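Local coordinates for START domain-containing protein 10 (PDB 6SER) that transfers phosphatidylcholine and phosphatidylethanolamine between membranes, preferring species with a palmitoyl or stearoyl chain at sn-1 and an unsaturated chain at sn-2, at residues A[28-33]-A[133-138]. Sequence-based numbering, arbitrary orientation.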
ATOM      1  N   GLN A  28       2.913 -11.802 -14.167  1.00 90.92           N
ATOM      2  CA  GLN A  28       2.673 -12.866 -13.200  1.00 89.47           C
ATOM      3  C   GLN A  28       2.605 -12.325 -11.775  1.00 88.74           C
ATOM      4  O   GLN A  28       1.851 -12.855 -10.951  1.00 88.17           O
ATOM      5  CB  GLN A  28       3.761 -13.937 -13.337  1.00 82.51           C
ATOM      6  CG  GLN A  28       3.761 -15.030 -12.276  1.00 84.96           C
ATOM      7  CD  GLN A  28       2.543 -15.934 -12.336  1.00 90.08           C
ATOM      8  OE1 GLN A  28       1.834 -15.989 -13.344  1.00 91.16           O
ATOM      9  NE2 GLN A  28       2.296 -16.655 -11.247  1.00 88.09           N
ATOM     10  N   ASP A  29       3.363 -11.265 -11.468  1.00 89.05           N
ATOM     11  CA  ASP A  29       3.342 -10.709 -10.116  1.00 83.67           C
ATOM     12  C   ASP A  29       1.975 -10.126  -9.781  1.00 78.42           C
ATOM     13  O   ASP A  29       1.471 -10.305  -8.667  1.00 78.79           O
ATOM     14  CB  ASP A  29       4.428  -9.645  -9.947  1.00 83.39           C
ATOM     15  CG  ASP A  29       5.831 -10.235  -9.920  1.00 80.44           C
ATOM     16  OD1 ASP A  29       6.718  -9.706 -10.618  1.00 74.66           O
ATOM     17  OD2 ASP A  29       6.053 -11.229  -9.200  1.00 78.60           O
ATOM     18  N   PHE A  30       1.329  -9.536 -10.760  1.00 70.98           N
ATOM     19  CA  PHE A  30      -0.022  -8.980 -10.582  1.00 62.06           C
ATOM     20  C   PHE A  30      -1.003 -10.130 -10.378  1.00 55.76           C
ATOM     21  O   PHE A  30      -1.878 -10.054  -9.591  1.00 50.17           O
ATOM     22  CB  PHE A  30      -0.406  -8.104 -11.766  1.00 52.57           C
ATOM     23  CG  PHE A  30       0.167  -6.721 -11.707  1.00 40.19           C
ATOM     24  CD1 PHE A  30      -0.341  -5.789 -10.853  1.00 35.37           C
ATOM     25  CD2 PHE A  30       1.213  -6.348 -12.507  1.00 41.58           C
ATOM     26  CE1 PHE A  30       0.168  -4.510 -10.809  1.00 38.84           C
ATOM     27  CE2 PHE A  30       1.744  -5.080 -12.446  1.00 37.60           C
ATOM     28  CZ  PHE A  30       1.209  -4.156 -11.604  1.00 34.13           C
ATOM     29  N   ARG A  31      -0.799 -11.218 -11.093  1.00 62.58           N
ATOM     30  CA  ARG A  31      -1.687 -12.394 -10.997  1.00 63.20           C
ATOM     31  C   ARG A  31      -1.531 -13.049  -9.626  1.00 55.69           C
ATOM     32  O   ARG A  31      -2.487 -13.300  -8.977  1.00 39.20           O
ATOM     33  CB  ARG A  31      -1.416 -13.347 -12.158  1.00 64.42           C
ATOM     34  CG  ARG A  31      -2.124 -12.922 -13.429  1.00 75.99           C
ATOM     35  CD  ARG A  31      -2.324 -13.989 -14.466  1.00 75.75           C
ATOM     36  NE  ARG A  31      -1.018 -14.550 -14.667  1.00 99.36           N
ATOM     37  CZ  ARG A  31      -0.323 -14.441 -15.771  1.00 96.60           C
ATOM     38  NH1 ARG A  31      -0.838 -13.822 -16.816  1.00 88.13           N
ATOM     39  NH2 ARG A  31       0.892 -14.936 -15.809  1.00 75.16           N
ATOM     40  N   SER A  32      -0.308 -13.224  -9.188  1.00 52.44           N
ATOM     41  CA  SER A  32      -0.054 -13.854  -7.889  1.00 52.62           C
ATOM     42  C   SER A  32      -0.691 -13.012  -6.812  1.00 48.20           C
ATOM     43  O   SER A  32      -1.224 -13.575  -5.938  1.00 44.48           O
ATOM     44  CB  SER A  32       1.389 -13.967  -7.635  1.00 49.97           C
ATOM     45  OG  SER A  32       1.897 -15.128  -8.198  1.00 73.90           O
ATOM     46  N   PHE A  33      -0.515 -11.710  -6.883  1.00 40.85           N
ATOM     47  CA  PHE A  33      -1.104 -10.793  -5.899  1.00 37.44           C
ATOM     48  C   PHE A  33      -2.615 -10.918  -5.896  1.00 32.52           C
ATOM     49  O   PHE A  33      -3.139 -11.084  -4.901  1.00 36.42           O
ATOM     50  CB  PHE A  33      -0.594  -9.376  -6.087  1.00 37.70           C
ATOM     51  CG  PHE A  33      -1.151  -8.439  -5.074  1.00 35.24           C
ATOM     52  CD1 PHE A  33      -0.514  -8.203  -3.888  1.00 42.96           C
ATOM     53  CD2 PHE A  33      -2.368  -7.878  -5.275  1.00 34.71           C
ATOM     54  CE1 PHE A  33      -1.076  -7.364  -2.956  1.00 35.27           C
ATOM     55  CE2 PHE A  33      -2.927  -7.042  -4.346  1.00 33.97           C
ATOM     56  CZ  PHE A  33      -2.282  -6.795  -3.187  1.00 35.47           C
ATOM     57  N   LEU A 133       8.948   0.632  -4.362  1.00 24.90           N
ATOM     58  CA  LEU A 133       8.615   0.581  -5.775  1.00 22.46           C
ATOM     59  C   LEU A 133       7.143   0.209  -5.888  1.00 28.84           C
ATOM     60  O   LEU A 133       6.723  -0.835  -5.384  1.00 27.83           O
ATOM     61  CB  LEU A 133       9.501  -0.419  -6.515  1.00 25.38           C
ATOM     62  CG  LEU A 133       9.426  -0.493  -8.047  1.00 33.74           C
ATOM     63  CD1 LEU A 133      10.630  -1.243  -8.559  1.00 27.93           C
ATOM     64  CD2 LEU A 133       8.163  -1.192  -8.547  1.00 27.67           C
ATOM     65  N   ARG A 134       6.364   1.067  -6.526  1.00 26.92           N
ATOM     66  CA  ARG A 134       4.924   0.902  -6.653  1.00 25.38           C
ATOM     67  C   ARG A 134       4.591   0.653  -8.114  1.00 27.77           C
ATOM     68  O   ARG A 134       5.180   1.280  -9.001  1.00 28.86           O
ATOM     69  CB  ARG A 134       4.189   2.163  -6.144  1.00 27.14           C
ATOM     70  CG  ARG A 134       2.676   2.046  -6.064  1.00 37.09           C
ATOM     71  CD  ARG A 134       2.059   3.234  -5.323  1.00 38.32           C
ATOM     72  NE  ARG A 134       1.971   4.449  -6.141  1.00 59.26           N
ATOM     73  CZ  ARG A 134       2.864   5.441  -6.135  1.00 54.91           C
ATOM     74  NH1 ARG A 134       2.683   6.510  -6.912  1.00 43.09           N
ATOM     75  NH2 ARG A 134       3.939   5.374  -5.357  1.00 56.37           N
ATOM     76  N   SER A 135       3.649  -0.257  -8.371  1.00 26.71           N
ATOM     77  CA  SER A 135       3.166  -0.466  -9.729  1.00 25.21           C
ATOM     78  C   SER A 135       1.677  -0.775  -9.724  1.00 26.77           C
ATOM     79  O   SER A 135       1.161  -1.392  -8.790  1.00 29.60           O
ATOM     80  CB  SER A 135       3.911  -1.588 -10.435  1.00 24.01           C
ATOM     81  OG  SER A 135       3.639  -1.540 -11.827  1.00 29.03           O
ATOM     82  N   TRP A 136       0.993  -0.346 -10.781  1.00 24.82           N
ATOM     83  CA  TRP A 136      -0.460  -0.390 -10.833  1.00 27.66           C
ATOM     84  C   TRP A 136      -0.935  -0.913 -12.178  1.00 28.71           C
ATOM     85  O   TRP A 136      -0.273  -0.733 -13.202  1.00 29.80           O
ATOM     86  CB  TRP A 136      -1.070   0.991 -10.568  1.00 24.20           C
ATOM     87  CG  TRP A 136      -0.470   2.113 -11.361  1.00 25.78           C
ATOM     88  CD1 TRP A 136      -0.969   2.656 -12.514  1.00 23.54           C
ATOM     89  CD2 TRP A 136       0.719   2.858 -11.049  1.00 24.98           C
ATOM     90  NE1 TRP A 136      -0.163   3.688 -12.940  1.00 24.79           N
ATOM     91  CE2 TRP A 136       0.883   3.828 -12.066  1.00 25.36           C
ATOM     92  CE3 TRP A 136       1.657   2.803 -10.012  1.00 25.97           C
ATOM     93  CZ2 TRP A 136       1.949   4.737 -12.071  1.00 28.81           C
ATOM     94  CZ3 TRP A 136       2.724   3.695 -10.026  1.00 22.98           C
ATOM     95  CH2 TRP A 136       2.859   4.649 -11.044  1.00 28.87           C
ATOM     96  N   LEU A 137      -2.102  -1.560 -12.163  1.00 33.14           N
ATOM     97  CA  LEU A 137      -2.650  -2.182 -13.361  1.00 30.95           C
ATOM     98  C   LEU A 137      -4.170  -2.266 -13.301  1.00 37.70           C
ATOM     99  O   LEU A 137      -4.720  -3.027 -12.491  1.00 35.50           O
ATOM    100  CB  LEU A 137      -2.065  -3.588 -13.547  1.00 30.51           C
ATOM    101  CG  LEU A 137      -2.378  -4.294 -14.868  1.00 41.55           C
ATOM    102  CD1 LEU A 137      -1.830  -3.482 -16.041  1.00 33.39           C
ATOM    103  CD2 LEU A 137      -1.796  -5.702 -14.872  1.00 43.62           C
ATOM    104  N   PRO A 138      -4.908  -1.590 -14.175  1.00 32.69           N
ATOM    105  CA  PRO A 138      -6.335  -1.798 -14.263  1.00 38.98           C
ATOM    106  C   PRO A 138      -6.544  -3.129 -14.989  1.00 37.79           C
ATOM    107  O   PRO A 138      -5.962  -3.295 -15.926  1.00 44.47           O
ATOM    108  CB  PRO A 138      -6.786  -0.684 -15.181  1.00 32.34           C
ATOM    109  CG  PRO A 138      -5.675   0.277 -15.092  1.00 37.99           C
ATOM    110  CD  PRO A 138      -4.426  -0.537 -14.976  1.00 31.28           C
TER
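Ser135 meets the rim of the Phe30 ring, its OG lying 3.6 Å from CZ of Phe30. The serine OG donates its hydrogen bond to the backbone O of Asn111, and its approach to the ring edge is a plain van der Waals contact. One residue on, the backbone N of Trp136 approaches the same edge, close to the ring plane, at 3.9 Å from CZ of Phe30. The Trp136 side chain leaves the strand on the other side of the sheet and packs edge-to-face with His87. Leu137 returns to the helix side and lies over one face of the phenylalanine: its CB sits 3.8 Å from the Phe30 ring centroid, 17° off the normal, in a CH-pi contact. With CG anti to the backbone N (chi1 -171°), Leu137 carries CD2 back over the root of the ring, 3.9 Å from CG of Phe30. No hydrogen bond links the two segments; Phe30 is the one residue of 28-33 that touches 133-138, and its side chain also reaches Pro25, Ile144 and Met146. The segment axes cross at -79°, 10.2 Å apart, a spacing that the phenylalanine bridges. The contact thus lays the N-terminal helix 27-38 across the face of the curved sheet turned away from Trp136, the outer face in START domains, consistent with their helix-grip fold, whose lipid cavity lies between the sheet and the long C-terminal helix.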